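Local coordinates for type III effector (Vibrio parahaemolyticus, PDB 2QHQ), which is of unknown molecular function but belongs to the HopJ family of type III effectors, which suggests a role as a secreted bacterial effector, at residues Phe67-Leu71 / Trp112-Phe117; Thr80-Phe84 / Ile104-Met108. All blocks are in the same frame, centred on the assembly; numbering follows the deposited sequence.

Both contacts are apolar, without hydrogen bonds between their segments, yet they differ in depth and partners. Interaction 1 sets helix 67-72 against strand 115-117 and the turn before it; it is partly buried, and L71 and W112 also meet the second subunit. Interaction 2 joins helices 79-83 and 102-110 in the interior, untouched by the other chain. The buried areas, both sides summed, are similar (338 and 319 Å²). Both use CH-pi contacts, two in the first and one in the second, but across their segments only the first has an aromatic edge-to-face pair. Their centres lie about 11 Å apart and they touch directly, F67 CE1 being 3.3 Å from F107 CD1, giving one continuous core.

Interaction 1 of 2, residues Phe67-Leu71 / Trp112-Phe117; sequences FAFGL and WEGIQF
Helix-on-sheet packing joins most of helix 67-72 to strand 115-117, outermost in this chain's three-stranded antiparallel sheet. The short axes cross at -97°, 10.6 Å apart, and the nearest CA pairs are F67-I115 (8.3 Å), A68-F117 (8.4 Å) and L71-W112 (8.9 Å). Residues 67-71 are alpha-helical, L71 N hydrogen-bonded to F67 O (3.0 Å); a turn closed by the hydrogen bond I115 N to W112 O (3.1 Å) precedes extended 115-117, with I115 and F117 toward the helix. F67, chi1 m, directs its edge at the face of W112 (chi1 m, chi2 119°): centroids 6.0 Å apart, planes at 84°, offset. At the indole edge, W112 CH2 lies 3.3 Å from F67 O. I115 CD1 covers the F67 face, 4.1 Å from its centroid; L71 (m, t) lays CD2 4.2 Å from that of the W112 six-membered ring. An ideal CB on G70 would clash with W112 CZ2 at 2.7 Å. F117, chi1 m, sets CZ 3.9 Å from F67 CB and CD2 3.7 Å from L71 CD1. Strand 48-50 borders F67 and I115, T80 of helix 79-83 touches F67 and W112, and L71 packs on L72 of the second subunit.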
# COMPACT_ATOMS: atom_id res chain seq x y z
N PHE B 67 -2.13 5.54 7.83
CA PHE B 67 -1.96 5.48 6.37
C PHE B 67 -0.66 4.79 5.95
O PHE B 67 -0.65 4.05 4.96
CB PHE B 67 -2.11 6.85 5.72
CG PHE B 67 -3.47 7.41 5.88
CD1 PHE B 67 -4.56 6.75 5.31
CD2 PHE B 67 -3.68 8.59 6.60
CE1 PHE B 67 -5.85 7.25 5.45
CE2 PHE B 67 -5.00 9.10 6.76
CZ PHE B 67 -6.07 8.43 6.20
N ALA B 68 0.43 5.02 6.70
CA ALA B 68 1.68 4.33 6.37
C ALA B 68 1.50 2.80 6.53
O ALA B 68 1.98 2.02 5.70
CB ALA B 68 2.81 4.85 7.23
N PHE B 69 0.79 2.41 7.58
CA PHE B 69 0.47 1.01 7.88
C PHE B 69 -0.41 0.42 6.78
O PHE B 69 -0.19 -0.73 6.35
CB PHE B 69 -0.19 0.96 9.27
CG PHE B 69 -0.68 -0.40 9.68
CD1 PHE B 69 0.20 -1.32 10.23
CD2 PHE B 69 -2.02 -0.75 9.53
CE1 PHE B 69 -0.25 -2.59 10.63
CE2 PHE B 69 -2.50 -2.02 9.95
CZ PHE B 69 -1.60 -2.93 10.51
N GLY B 70 -1.39 1.20 6.32
CA GLY B 70 -2.28 0.76 5.24
C GLY B 70 -1.52 0.54 3.95
O GLY B 70 -1.83 -0.40 3.18
N LEU B 71 -0.52 1.38 3.69
CA LEU B 71 0.32 1.20 2.52
C LEU B 71 1.21 -0.04 2.62
O LEU B 71 1.27 -0.82 1.66
CB LEU B 71 1.17 2.43 2.22
CG LEU B 71 0.44 3.59 1.55
CD1 LEU B 71 1.38 4.79 1.49
CD2 LEU B 71 -0.05 3.15 0.14
N TRP B 112 -7.19 6.33 -1.53
CA TRP B 112 -5.75 6.16 -1.70
C TRP B 112 -5.18 6.99 -2.84
O TRP B 112 -4.00 7.36 -2.81
CB TRP B 112 -5.40 4.69 -1.93
CG TRP B 112 -5.39 3.87 -0.66
CD1 TRP B 112 -6.18 2.78 -0.38
CD2 TRP B 112 -4.51 4.03 0.47
NE1 TRP B 112 -5.88 2.28 0.87
CE2 TRP B 112 -4.85 3.01 1.41
CE3 TRP B 112 -3.49 4.94 0.79
CZ2 TRP B 112 -4.19 2.87 2.64
CZ3 TRP B 112 -2.84 4.81 2.01
CH2 TRP B 112 -3.19 3.78 2.93
N GLU B 113 -6.02 7.29 -3.83
CA GLU B 113 -5.65 8.16 -4.93
C GLU B 113 -5.18 9.53 -4.42
O GLU B 113 -4.28 10.13 -4.98
CB GLU B 113 -6.84 8.35 -5.86
CG GLU B 113 -7.19 7.11 -6.65
CD GLU B 113 -8.25 6.22 -6.01
OE1 GLU B 113 -8.48 6.26 -4.78
OE2 GLU B 113 -8.87 5.45 -6.78
N GLY B 114 -5.81 9.99 -3.34
CA GLY B 114 -5.51 11.31 -2.78
C GLY B 114 -4.35 11.33 -1.80
O GLY B 114 -3.98 12.39 -1.31
N ILE B 115 -3.77 10.16 -1.50
CA ILE B 115 -2.69 10.10 -0.51
C ILE B 115 -1.35 10.24 -1.22
O ILE B 115 -1.14 9.60 -2.23
CB ILE B 115 -2.72 8.76 0.28
CG1 ILE B 115 -3.91 8.73 1.27
CG2 ILE B 115 -1.35 8.49 0.98
CD1 ILE B 115 -3.79 9.69 2.47
N GLN B 116 -0.44 11.05 -0.68
CA GLN B 116 0.93 11.12 -1.18
C GLN B 116 1.85 11.43 -0.01
O GLN B 116 1.73 12.50 0.59
CB GLN B 116 1.06 12.21 -2.25
CG GLN B 116 2.49 12.47 -2.75
CD GLN B 116 2.73 12.01 -4.17
OE1 GLN B 116 1.87 11.38 -4.81
NE2 GLN B 116 3.89 12.37 -4.70
N PHE B 117 2.71 10.48 0.32
CA PHE B 117 3.75 10.69 1.34
C PHE B 117 4.99 11.33 0.73
O PHE B 117 5.39 10.99 -0.40
CB PHE B 117 4.15 9.36 1.97
CG PHE B 117 3.24 8.90 3.07
CD1 PHE B 117 3.56 9.19 4.40
CD2 PHE B 117 2.10 8.16 2.79
CE1 PHE B 117 2.75 8.76 5.44
CE2 PHE B 117 1.26 7.74 3.83
CZ PHE B 117 1.60 8.04 5.17

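Interaction 2 of 2, residues Thr80-Phe84 / Ile104-Met108; sequences TLACF and IRNFM
Two helical segments, most of the short helix 79-83 with F84 after it and the middle of helix 102-110, pack through interlocking side chains, with L81 and I104 the closest CA pair at 7.0 Å. The principal bump is L81 (m, t): its CD2 enters a hollow lined by I104, F107 and M108, a selenomethionine here, and lies 3.8 Å from each of I104 CG2, F107 CD2 and M108 CG. It meets F107 at the ring edge. F107, chi1 t, extends in return toward T80, with CE2 3.9 Å from T80 CB. F84 N hydrogen-bonds to L81 O (3.0 Å), and F84, chi1 m, offers a ring face to I104 (m, t), whose CG1 sits 3.7 Å from the F84 centroid, 13° off the normal, a CH-pi contact. Helix 86-92 flanks the contact through Y88 on L81 and V92 on I104. T80 OG1 hydrogen-bonds to D76 O, just before helix 79-83. With no polar bond across the interface, the contact rests on the hydrophobic effect and close van der Waals fit.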
# COMPACT_ATOMS: atom_id res chain seq x y z
N THR B 80 -8.68 0.44 5.76
CA THR B 80 -7.86 1.53 6.32
C THR B 80 -8.73 2.43 7.20
O THR B 80 -8.37 2.76 8.34
CB THR B 80 -7.19 2.32 5.20
OG1 THR B 80 -6.41 1.41 4.40
CG2 THR B 80 -6.26 3.41 5.78
N LEU B 81 -9.92 2.78 6.72
CA LEU B 81 -10.86 3.54 7.57
C LEU B 81 -11.21 2.79 8.85
O LEU B 81 -11.23 3.38 9.92
CB LEU B 81 -12.13 3.90 6.80
CG LEU B 81 -11.97 4.96 5.71
CD1 LEU B 81 -13.18 4.85 4.78
CD2 LEU B 81 -11.88 6.35 6.34
N ALA B 82 -11.41 1.47 8.74
CA ALA B 82 -11.75 0.65 9.91
C ALA B 82 -10.66 0.66 10.99
O ALA B 82 -10.97 0.51 12.19
CB ALA B 82 -12.06 -0.78 9.48
N CYS B 83 -9.40 0.84 10.58
CA CYS B 83 -8.29 0.91 11.53
C CYS B 83 -8.42 2.10 12.48
O CYS B 83 -7.86 2.08 13.58
CB CYS B 83 -6.96 1.00 10.79
SG CYS B 83 -6.47 -0.61 10.08
N PHE B 84 -9.15 3.14 12.06
CA PHE B 84 -9.40 4.27 12.96
C PHE B 84 -10.44 3.97 14.04
O PHE B 84 -10.67 4.81 14.91
CB PHE B 84 -9.84 5.53 12.20
CG PHE B 84 -8.75 6.16 11.37
CD1 PHE B 84 -7.94 7.17 11.92
CD2 PHE B 84 -8.54 5.77 10.05
CE1 PHE B 84 -6.94 7.81 11.12
CE2 PHE B 84 -7.54 6.39 9.26
CZ PHE B 84 -6.74 7.39 9.79
N ILE B 104 -9.49 11.48 8.29
CA ILE B 104 -10.53 10.47 8.02
C ILE B 104 -11.54 11.01 7.01
O ILE B 104 -11.87 10.33 6.03
CB ILE B 104 -11.28 10.03 9.31
CG1 ILE B 104 -10.29 9.41 10.31
CG2 ILE B 104 -12.39 9.04 8.98
CD1 ILE B 104 -10.96 9.03 11.69
N ARG B 105 -12.02 12.23 7.24
CA ARG B 105 -13.06 12.81 6.39
C ARG B 105 -12.58 13.01 4.96
O ARG B 105 -13.32 12.76 4.04
CB ARG B 105 -13.61 14.10 6.99
CG ARG B 105 -14.30 13.90 8.33
CD ARG B 105 -14.75 15.22 8.96
NE ARG B 105 -15.35 14.95 10.28
CZ ARG B 105 -16.61 14.57 10.48
NH1 ARG B 105 -17.47 14.41 9.46
NH2 ARG B 105 -17.02 14.34 11.72
N ASN B 106 -11.32 13.40 4.79
CA ASN B 106 -10.75 13.56 3.46
C ASN B 106 -10.53 12.24 2.76
O ASN B 106 -10.81 12.10 1.58
CB ASN B 106 -9.45 14.37 3.48
CG ASN B 106 -9.71 15.87 3.36
OD1 ASN B 106 -9.89 16.40 2.24
ND2 ASN B 106 -9.76 16.55 4.48
N PHE B 107 -10.08 11.25 3.51
CA PHE B 107 -9.76 9.95 2.90
C PHE B 107 -11.06 9.27 2.44
O PHE B 107 -11.05 8.56 1.44
CB PHE B 107 -9.00 9.10 3.91
CG PHE B 107 -8.53 7.77 3.36
CD1 PHE B 107 -7.40 7.71 2.53
CD2 PHE B 107 -9.18 6.59 3.70
CE1 PHE B 107 -6.95 6.47 2.04
CE2 PHE B 107 -8.73 5.35 3.21
CZ PHE B 107 -7.61 5.29 2.39
N MSE B 108 -12.15 9.48 3.17
CA MSE B 108 -13.47 9.00 2.72
C MSE B 108 -13.87 9.49 1.34
O MSE B 108 -14.61 8.80 0.59
CB MSE B 108 -14.53 9.44 3.74
CG MSE B 108 -14.63 8.53 4.91
SE MSE B 108 -15.81 9.42 6.19
CE MSE B 108 -17.51 9.10 5.32